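Local coordinates for beta-1,4-galactanase (Humicola insolens, PDB 1HJQ), which hydrolyses the beta-1,4-galactosidic linkages of type I arabinogalactans as a fungal glycoside hydrolase of family 53, at residues Ser10-Glu15 / Ala66-Ala71; Lys30-Ile35 / Thr314-Ser319; Ile78-Ser83 / Leu114-Arg119; Asn265-Phe268 / Thr274-Ile277. All coordinates share one frame; numbering follows the deposited sequence.

In the fold
All four contacts belong to one domain, an eight-stranded parallel barrel ringed by helices. Contacts 1 and 2 are neighbours, their centres about 12 Å apart: helices 12-17 and 32-38 follow each other in the chain, and the two contacts' segments alternate along it. Contact 3 comes next, joining strand 75-80 to helix 102-123; contact 4 comes late, between helix 270-286 and the loop just before it. Both fall inside the long loop closed by contact 2. Contact 4 touches contact 2, centres about 20 Å apart; its centre lies about 35 Å from that of contact 3, on the opposite side of the chain's centre. Contact 2 joins early and late chain, the others nearer parts.

Contact 1 of 4, residues Ser10-Glu15 / Ala66-Ala71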
# COMPACT_ATOMS: atom_id res chain seq x y z
N SER A 10 3.96 -8.84 1.31
CA SER A 10 5.27 -8.87 0.69
C SER A 10 6.35 -9.70 1.39
O SER A 10 7.15 -10.36 0.74
CB SER A 10 5.78 -7.44 0.48
OG SER A 10 4.84 -6.67 -0.27
N SER A 11 6.36 -9.69 2.71
CA SER A 11 7.37 -10.42 3.47
C SER A 11 7.20 -11.94 3.50
O SER A 11 8.10 -12.65 3.95
CB SER A 11 7.37 -9.92 4.90
OG SER A 11 6.16 -10.28 5.53
N VAL A 12 6.07 -12.44 3.01
CA VAL A 12 5.80 -13.87 3.07
C VAL A 12 6.95 -14.84 2.74
O VAL A 12 7.21 -15.76 3.52
CB VAL A 12 4.58 -14.23 2.22
CG1 VAL A 12 4.85 -13.92 0.77
CG2 VAL A 12 4.22 -15.70 2.42
N MET A 13 7.64 -14.66 1.62
CA MET A 13 8.72 -15.59 1.28
C MET A 13 9.96 -15.43 2.14
O MET A 13 10.65 -16.40 2.43
CB MET A 13 9.10 -15.47 -0.20
CG MET A 13 8.06 -16.06 -1.14
SD MET A 13 8.73 -16.49 -2.75
CE MET A 13 9.01 -14.85 -3.45
N VAL A 14 10.24 -14.20 2.55
CA VAL A 14 11.39 -13.94 3.40
C VAL A 14 11.14 -14.69 4.70
O VAL A 14 12.06 -15.26 5.29
CB VAL A 14 11.56 -12.42 3.68
CG1 VAL A 14 12.63 -12.19 4.71
CG2 VAL A 14 11.91 -11.69 2.40
N GLU A 15 9.89 -14.69 5.15
CA GLU A 15 9.54 -15.39 6.38
C GLU A 15 9.61 -16.90 6.19
O GLU A 15 10.11 -17.61 7.07
CB GLU A 15 8.15 -14.99 6.85
CG GLU A 15 8.10 -13.59 7.44
CD GLU A 15 8.95 -13.47 8.69
OE1 GLU A 15 10.16 -13.77 8.62
OE2 GLU A 15 8.41 -13.06 9.74
N ALA A 66 2.92 -13.14 -6.99
CA ALA A 66 1.72 -12.91 -7.78
C ALA A 66 1.12 -14.24 -8.22
O ALA A 66 -0.05 -14.53 -7.95
CB ALA A 66 2.05 -12.07 -9.00
N ARG A 67 1.92 -15.06 -8.88
CA ARG A 67 1.47 -16.35 -9.36
C ARG A 67 0.79 -17.10 -8.21
O ARG A 67 -0.30 -17.65 -8.38
CB ARG A 67 2.65 -17.13 -9.92
CG ARG A 67 2.28 -18.31 -10.78
CD ARG A 67 3.51 -18.87 -11.45
NE ARG A 67 4.01 -18.00 -12.52
CZ ARG A 67 5.29 -17.91 -12.87
NH1 ARG A 67 6.20 -18.63 -12.23
NH2 ARG A 67 5.65 -17.10 -13.86
N ARG A 68 1.42 -17.10 -7.04
CA ARG A 68 0.84 -17.77 -5.89
C ARG A 68 -0.47 -17.12 -5.46
O ARG A 68 -1.47 -17.79 -5.22
CB ARG A 68 1.82 -17.76 -4.71
CG ARG A 68 2.94 -18.80 -4.82
CD ARG A 68 3.94 -18.68 -3.67
NE ARG A 68 3.30 -18.80 -2.36
CZ ARG A 68 3.96 -18.82 -1.21
NH1 ARG A 68 5.28 -18.74 -1.21
NH2 ARG A 68 3.29 -18.93 -0.06
N ALA A 69 -0.47 -15.79 -5.37
CA ALA A 69 -1.65 -15.04 -4.97
C ALA A 69 -2.83 -15.35 -5.89
O ALA A 69 -3.97 -15.49 -5.44
CB ALA A 69 -1.35 -13.56 -4.99
N LYS A 70 -2.54 -15.46 -7.19
CA LYS A 70 -3.54 -15.76 -8.20
C LYS A 70 -4.12 -17.17 -8.00
O LYS A 70 -5.33 -17.38 -8.11
CB LYS A 70 -2.91 -15.63 -9.58
CG LYS A 70 -3.83 -15.93 -10.76
CD LYS A 70 -3.02 -16.03 -12.05
CE LYS A 70 -3.90 -16.32 -13.26
NZ LYS A 70 -3.08 -16.49 -14.51
N ALA A 71 -3.26 -18.14 -7.71
CA ALA A 71 -3.73 -19.51 -7.52
C ALA A 71 -4.76 -19.57 -6.40
O ALA A 71 -5.67 -20.40 -6.43
CB ALA A 71 -2.56 -20.44 -7.22
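Met13 and Arg68 mark the closest approach of the two backbones, and with their CA atoms 10.9 Å apart a long side chain has to span the gap. Residues 12-15 belong to the short helix 12-17, residues 66-71 to the end of helix 59-71. Arg68 does the spanning. Its CG stands anti to its own carbonyl carbon (chi1 -78°), the chain runs on extended, and a bend at chi3 sets the guanidinium obliquely against the two apolar residues. NH1 of Arg68 comes 3.9 Å from CG of Met13, and its NH2 lies 4.2 Å from CG2 of Val12; these are van der Waals contacts with a methylene and a methyl. In the beta/alpha barrel, the contact joins the short helix after the first strand, 4-8, to the helix after the second, 43-48, on whose Val44 Ala69 leans. The charge of Arg68 is balanced by two carboxylates, Glu33 forming a salt bridge with NH2 and Glu16 with NH1, which probably limits rotation of the guanidinium. An arginine suits the place because its methylenes cross the gap while its end serves both acids. Val12 and Met13, being apolar, also pack on Leu65 of helix 59-71.

Contact 2 of 4, residues Lys30-Ile35 / Thr314-Ser319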
# COMPACT_ATOMS: atom_id res chain seq x y z
N LYS A 30 -0.79 -24.23 6.15
CA LYS A 30 -0.96 -24.11 4.70
C LYS A 30 -0.24 -22.85 4.24
O LYS A 30 0.19 -22.04 5.06
CB LYS A 30 -2.45 -23.99 4.31
CG LYS A 30 -3.45 -24.31 5.39
CD LYS A 30 -4.48 -23.21 5.48
CE LYS A 30 -5.75 -23.55 4.73
NZ LYS A 30 -6.75 -24.22 5.60
N PRO A 31 -0.08 -22.68 2.92
CA PRO A 31 0.60 -21.49 2.39
C PRO A 31 -0.25 -20.27 2.73
O PRO A 31 -1.48 -20.31 2.60
CB PRO A 31 0.66 -21.76 0.90
CG PRO A 31 0.68 -23.28 0.81
CD PRO A 31 -0.35 -23.66 1.85
N LEU A 32 0.39 -19.19 3.15
CA LEU A 32 -0.31 -17.97 3.55
C LEU A 32 -1.44 -17.50 2.63
O LEU A 32 -2.53 -17.17 3.10
CB LEU A 32 0.70 -16.84 3.75
CG LEU A 32 0.21 -15.54 4.40
CD1 LEU A 32 -0.42 -15.84 5.74
CD2 LEU A 32 1.39 -14.59 4.58
N GLU A 33 -1.19 -17.47 1.32
CA GLU A 33 -2.22 -17.01 0.40
C GLU A 33 -3.57 -17.71 0.63
O GLU A 33 -4.62 -17.10 0.43
CB GLU A 33 -1.78 -17.18 -1.07
CG GLU A 33 -1.52 -18.61 -1.54
CD GLU A 33 -0.07 -19.03 -1.36
OE1 GLU A 33 0.50 -18.77 -0.28
OE2 GLU A 33 0.49 -19.63 -2.31
N TYR A 34 -3.55 -18.96 1.07
CA TYR A 34 -4.79 -19.69 1.31
C TYR A 34 -5.41 -19.34 2.66
O TYR A 34 -6.63 -19.29 2.78
CB TYR A 34 -4.57 -21.19 1.16
CG TYR A 34 -4.24 -21.55 -0.26
CD1 TYR A 34 -2.93 -21.83 -0.65
CD2 TYR A 34 -5.24 -21.52 -1.24
CE1 TYR A 34 -2.62 -22.07 -1.99
CE2 TYR A 34 -4.94 -21.76 -2.58
CZ TYR A 34 -3.63 -22.03 -2.95
OH TYR A 34 -3.33 -22.27 -4.27
N ILE A 35 -4.57 -19.09 3.66
CA ILE A 35 -5.09 -18.70 4.96
C ILE A 35 -5.76 -17.33 4.79
O ILE A 35 -6.77 -17.04 5.42
CB ILE A 35 -3.98 -18.56 6.01
CG1 ILE A 35 -3.38 -19.94 6.31
CG2 ILE A 35 -4.53 -17.92 7.28
CD1 ILE A 35 -2.17 -19.89 7.19
N THR A 314 0.91 -7.37 14.29
CA THR A 314 0.57 -8.52 13.46
C THR A 314 -0.79 -9.13 13.80
O THR A 314 -1.30 -8.96 14.91
CB THR A 314 1.61 -9.64 13.60
OG1 THR A 314 1.57 -10.14 14.94
CG2 THR A 314 3.00 -9.10 13.31
N MET A 315 -1.35 -9.84 12.84
CA MET A 315 -2.63 -10.50 13.05
C MET A 315 -2.35 -12.00 13.11
O MET A 315 -3.19 -12.83 12.75
CB MET A 315 -3.59 -10.17 11.90
CG MET A 315 -3.86 -8.68 11.77
SD MET A 315 -5.08 -8.30 10.55
CE MET A 315 -6.52 -8.70 11.48
N PHE A 316 -1.15 -12.32 13.56
CA PHE A 316 -0.73 -13.69 13.71
C PHE A 316 -0.04 -13.93 15.04
O PHE A 316 0.41 -13.01 15.72
CB PHE A 316 0.20 -14.12 12.59
CG PHE A 316 -0.50 -14.48 11.32
CD1 PHE A 316 -1.02 -13.49 10.49
CD2 PHE A 316 -0.64 -15.81 10.95
CE1 PHE A 316 -1.68 -13.83 9.32
CE2 PHE A 316 -1.29 -16.15 9.78
CZ PHE A 316 -1.81 -15.16 8.96
N THR A 317 0.02 -15.20 15.40
CA THR A 317 0.65 -15.65 16.61
C THR A 317 2.15 -15.57 16.36
O THR A 317 2.60 -15.59 15.22
CB THR A 317 0.21 -17.11 16.90
OG1 THR A 317 -0.70 -17.12 18.00
CG2 THR A 317 1.39 -18.00 17.18
N PRO A 318 2.95 -15.45 17.43
CA PRO A 318 4.40 -15.37 17.29
C PRO A 318 4.94 -16.64 16.63
O PRO A 318 6.07 -16.68 16.16
CB PRO A 318 4.88 -15.23 18.72
CG PRO A 318 3.76 -14.43 19.35
CD PRO A 318 2.54 -15.14 18.82
N SER A 319 4.10 -17.68 16.60
CA SER A 319 4.47 -18.95 16.01
C SER A 319 3.91 -19.07 14.59
O SER A 319 4.19 -20.03 13.88
CB SER A 319 3.97 -20.10 16.86
OG SER A 319 2.61 -20.40 16.57
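Leu32 and Ile35 meet the outer end of the Phe316 ring, which points from a loop toward helix 32-38. The fold is a beta/alpha barrel, and the contact joins that early helix to the loop following the last barrel strand, 290-296. CD1 of Leu32 lies 3.6 Å from CZ of Phe316 and 4.1 Å from CE2 of the same ring. The leucine approaches obliquely, neither squarely over the ring nor in its plane. Its CG is anti to the backbone N (chi1 -170°), which carries the branched end closer to the phenylalanine than the direction of its first bond would suggest. Ile35, three residues on and thus on much the same side of the helix, points its CB toward the loop and adds a second aliphatic group at the same ring end.

All three residues are buried and apolar, so each type fits: the ring reaches across a backbone gap of 11.0 Å, measured from CA of Ile35 to CA of Phe316, and the branched chains fill in around its end. Tyr22 makes an edge-to-face contact with the Phe316 ring and also packs against Ile35, completing a small hydrophobic cluster. The helix itself starts at Pro31, the N-cap residue, whose carbonyl O accepts a hydrogen bond from Tyr34 N at 2.9 Å. A proline is at home here because a helix start does not need its missing N-H. On the Phe316 ring, CZ is also the atom nearest Ile35, 4.2 Å from its CG2.

Contact 3 of 4, residues Ile78-Ser83 / Leu114-Arg119; sequences INFHYS and LDSMNR
The ring of Phe80 has CB of Ser116 at its edge, near the ring plane and 3.7 Å from CZ, while one face is covered within its own strand by CG2 of Ile78, 4.2 Å above the centre. CE of Met117 comes in obliquely, 3.8 Å from CZ of Phe80, and reaches CG2 of Ile78 at 4.2 Å. Bends at chi2 (-73°) and chi3 fold the methionine back so that its methyl meets both strand residues. CB of Phe80 lies over a face of the Tyr82 ring, offset toward the rim. Strand 75-80 and the helix that follows it, 102-123, form a beta/alpha unit of the barrel, the helix packing outside the sheet; their local segments run nearly antiparallel (161°), axes 11.8 Å apart. Phe80 lies about 12 Å, side chain to side chain, from Glu135 and Glu245, assigned as proton donor and nucleophile. Were Phe80 cut back to an alanine, a gap would probably open between strand and helix, and the Met117 methyl would lose its aromatic partner. Ser116 fits this apolar layer, its OG hydrogen-bonded to the carbonyl O of Tyr112 one turn back; it offers the ring mainly a methylene, and the cohesion is hydrophobic.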
# COMPACT_ATOMS: atom_id res chain seq x y z
N ILE A 78 0.06 -4.03 -7.18
CA ILE A 78 1.51 -3.83 -7.26
C ILE A 78 1.85 -2.45 -6.73
O ILE A 78 1.33 -1.44 -7.20
CB ILE A 78 2.02 -3.97 -8.72
CG1 ILE A 78 1.85 -5.42 -9.19
CG2 ILE A 78 3.48 -3.54 -8.81
CD1 ILE A 78 2.78 -6.42 -8.51
N ASN A 79 2.74 -2.42 -5.74
CA ASN A 79 3.16 -1.19 -5.09
C ASN A 79 4.61 -0.84 -5.40
O ASN A 79 5.53 -1.34 -4.75
CB ASN A 79 2.95 -1.37 -3.58
CG ASN A 79 3.65 -0.33 -2.74
OD1 ASN A 79 4.07 -0.63 -1.63
ND2 ASN A 79 3.76 0.90 -3.24
N PHE A 80 4.81 0.01 -6.41
CA PHE A 80 6.15 0.45 -6.82
C PHE A 80 6.72 1.44 -5.83
O PHE A 80 6.06 2.41 -5.50
CB PHE A 80 6.10 1.15 -8.18
CG PHE A 80 6.07 0.23 -9.36
CD1 PHE A 80 7.08 -0.71 -9.55
CD2 PHE A 80 5.04 0.29 -10.29
CE1 PHE A 80 7.07 -1.57 -10.64
CE2 PHE A 80 5.02 -0.56 -11.38
CZ PHE A 80 6.04 -1.50 -11.55
N HIS A 81 7.95 1.20 -5.38
CA HIS A 81 8.59 2.14 -4.47
C HIS A 81 9.55 3.00 -5.28
O HIS A 81 10.00 4.05 -4.81
CB HIS A 81 9.37 1.43 -3.36
CG HIS A 81 8.52 0.94 -2.23
ND1 HIS A 81 8.88 1.08 -0.91
CD2 HIS A 81 7.32 0.29 -2.23
CE1 HIS A 81 7.95 0.54 -0.14
NE2 HIS A 81 7.00 0.06 -0.91
N TYR A 82 9.86 2.55 -6.49
CA TYR A 82 10.78 3.26 -7.37
C TYR A 82 12.05 3.63 -6.63
O TYR A 82 12.52 4.77 -6.69
CB TYR A 82 10.13 4.51 -7.95
CG TYR A 82 8.98 4.20 -8.88
CD1 TYR A 82 9.10 3.19 -9.84
CD2 TYR A 82 7.80 4.94 -8.83
CE1 TYR A 82 8.07 2.92 -10.73
CE2 TYR A 82 6.77 4.68 -9.72
CZ TYR A 82 6.91 3.67 -10.67
OH TYR A 82 5.91 3.42 -11.58
N SER A 83 12.60 2.65 -5.93
CA SER A 83 13.82 2.80 -5.16
C SER A 83 14.41 1.41 -4.96
O SER A 83 13.74 0.41 -5.19
CB SER A 83 13.47 3.44 -3.81
OG SER A 83 14.63 3.70 -3.05
N LEU A 114 7.29 0.25 -17.61
CA LEU A 114 6.85 -0.45 -18.82
C LEU A 114 7.29 -1.91 -18.80
O LEU A 114 6.47 -2.82 -18.85
CB LEU A 114 7.42 0.23 -20.07
CG LEU A 114 7.09 -0.47 -21.39
CD1 LEU A 114 5.58 -0.44 -21.62
CD2 LEU A 114 7.83 0.21 -22.53
N ASP A 115 8.60 -2.12 -18.72
CA ASP A 115 9.14 -3.47 -18.70
C ASP A 115 8.60 -4.27 -17.53
O ASP A 115 8.26 -5.44 -17.69
CB ASP A 115 10.67 -3.42 -18.65
CG ASP A 115 11.26 -2.80 -19.91
OD1 ASP A 115 10.48 -2.39 -20.80
OD2 ASP A 115 12.51 -2.72 -20.01
N SER A 116 8.51 -3.65 -16.36
CA SER A 116 8.01 -4.33 -15.18
C SER A 116 6.58 -4.83 -15.38
O SER A 116 6.27 -5.99 -15.11
CB SER A 116 8.06 -3.41 -13.97
OG SER A 116 9.39 -3.13 -13.57
N MET A 117 5.70 -3.96 -15.85
CA MET A 117 4.32 -4.35 -16.07
C MET A 117 4.24 -5.45 -17.13
O MET A 117 3.49 -6.41 -16.99
CB MET A 117 3.48 -3.15 -16.49
CG MET A 117 3.29 -2.12 -15.37
SD MET A 117 2.16 -2.66 -14.05
CE MET A 117 3.27 -3.59 -13.00
N ASN A 118 5.03 -5.31 -18.19
CA ASN A 118 5.04 -6.31 -19.25
C ASN A 118 5.54 -7.64 -18.70
O ASN A 118 5.25 -8.71 -19.24
CB ASN A 118 5.91 -5.86 -20.42
CG ASN A 118 5.18 -4.92 -21.35
OD1 ASN A 118 4.01 -5.12 -21.66
ND2 ASN A 118 5.88 -3.89 -21.83
N ARG A 119 6.30 -7.57 -17.62
CA ARG A 119 6.84 -8.77 -17.00
C ARG A 119 5.67 -9.61 -16.48
O ARG A 119 5.66 -10.84 -16.62
CB ARG A 119 7.77 -8.38 -15.87
CG ARG A 119 8.63 -9.51 -15.38
CD ARG A 119 9.62 -9.96 -16.43
NE ARG A 119 10.32 -11.15 -15.95
CZ ARG A 119 11.23 -11.16 -14.98
NH1 ARG A 119 11.57 -10.03 -14.37
NH2 ARG A 119 11.78 -12.30 -14.60

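Contact 4 of 4, residues Asn265-Phe268 / Thr274-Ile277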
# COMPACT_ATOMS: atom_id res chain seq x y z
N ASN A 265 -10.55 3.83 23.32
CA ASN A 265 -11.41 2.89 24.02
C ASN A 265 -11.21 1.50 23.45
O ASN A 265 -11.56 0.50 24.07
CB ASN A 265 -12.87 3.30 23.84
CG ASN A 265 -13.22 3.58 22.39
OD1 ASN A 265 -13.90 2.79 21.72
ND2 ASN A 265 -12.72 4.71 21.87
N VAL A 266 -10.64 1.45 22.25
CA VAL A 266 -10.38 0.20 21.56
C VAL A 266 -9.17 -0.48 22.20
O VAL A 266 -8.10 0.11 22.31
CB VAL A 266 -10.11 0.44 20.06
CG1 VAL A 266 -9.86 -0.89 19.35
CG2 VAL A 266 -11.30 1.17 19.43
N PRO A 267 -9.35 -1.73 22.64
CA PRO A 267 -8.29 -2.51 23.28
C PRO A 267 -7.21 -3.03 22.34
O PRO A 267 -7.44 -3.20 21.15
CB PRO A 267 -9.06 -3.66 23.92
CG PRO A 267 -10.16 -3.89 22.93
CD PRO A 267 -10.62 -2.49 22.62
N PHE A 268 -6.02 -3.26 22.90
CA PHE A 268 -4.93 -3.81 22.10
C PHE A 268 -5.11 -5.30 22.22
O PHE A 268 -4.66 -5.92 23.19
CB PHE A 268 -3.57 -3.38 22.65
CG PHE A 268 -3.34 -1.90 22.61
CD1 PHE A 268 -3.70 -1.16 21.49
CD2 PHE A 268 -2.80 -1.24 23.71
CE1 PHE A 268 -3.52 0.22 21.45
CE2 PHE A 268 -2.61 0.14 23.69
CZ PHE A 268 -2.98 0.88 22.55
N THR A 274 -10.17 -6.09 15.15
CA THR A 274 -11.40 -6.29 14.40
C THR A 274 -12.19 -4.99 14.42
O THR A 274 -12.57 -4.46 13.37
CB THR A 274 -12.26 -7.40 15.04
OG1 THR A 274 -11.48 -8.61 15.11
CG2 THR A 274 -13.51 -7.68 14.20
N GLN A 275 -12.41 -4.49 15.62
CA GLN A 275 -13.15 -3.25 15.84
C GLN A 275 -12.55 -2.10 15.02
O GLN A 275 -13.27 -1.40 14.31
CB GLN A 275 -13.09 -2.92 17.33
CG GLN A 275 -14.10 -1.92 17.83
CD GLN A 275 -14.01 -1.76 19.34
OE1 GLN A 275 -13.89 -2.75 20.08
NE2 GLN A 275 -14.05 -0.51 19.80
N TYR A 276 -11.24 -1.92 15.12
CA TYR A 276 -10.56 -0.84 14.40
C TYR A 276 -10.61 -1.00 12.89
O TYR A 276 -10.96 -0.07 12.17
CB TYR A 276 -9.10 -0.73 14.84
CG TYR A 276 -8.35 0.42 14.18
CD1 TYR A 276 -8.47 1.73 14.66
CD2 TYR A 276 -7.53 0.19 13.08
CE1 TYR A 276 -7.77 2.79 14.06
CE2 TYR A 276 -6.84 1.23 12.47
CZ TYR A 276 -6.96 2.52 12.96
OH TYR A 276 -6.24 3.54 12.36
N ILE A 277 -10.25 -2.19 12.41
CA ILE A 277 -10.25 -2.44 10.97
C ILE A 277 -11.64 -2.24 10.41
O ILE A 277 -11.80 -1.75 9.29
CB ILE A 277 -9.76 -3.87 10.66
CG1 ILE A 277 -8.31 -4.02 11.11
CG2 ILE A 277 -9.89 -4.15 9.16
CD1 ILE A 277 -7.77 -5.43 10.99
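The amide of Gln275 lies at the middle of this contact, with Asn265 and Val266 both near its NE2, although no hydrogen bond crosses between the segments. OD1 of Asn265 stands 3.8 Å from NE2 of Gln275, and the two amide planes are turned 36° apart. The ND2 of Asn265 is committed elsewhere, to the carbonyl O of Asp262. Val266 points its CB toward the helix; its side chain and that of the glutamine come from opposite directions, CG2 of Val266 lying 4.0 Å from CD of Gln275. On the other branch of the amide, OE1 of Gln275 approaches CD of Pro267 at 4.1 Å, the two side chains crossing at about a right angle. Gln275 reaches this far because its CG is anti to the backbone N (chi1 -163°) and the chain stays extended beyond it, bridging backbones whose nearest CA atoms, of Val266 and Gln275, are 7.2 Å apart. A glutamine suits an exposed helix flank: its methylenes give length, and its amide can meet water. The loop is also held by Trp248: Pro267 O accepts a hydrogen bond from its NE1, and the indole packs on Val266 and stacks with the ring of Tyr276. The arrangement belongs to the long beta-to-alpha connection of the barrel that leaves strand 240-245, which ends at Glu245, the assigned nucleophile, and folds back beside helix 270-286.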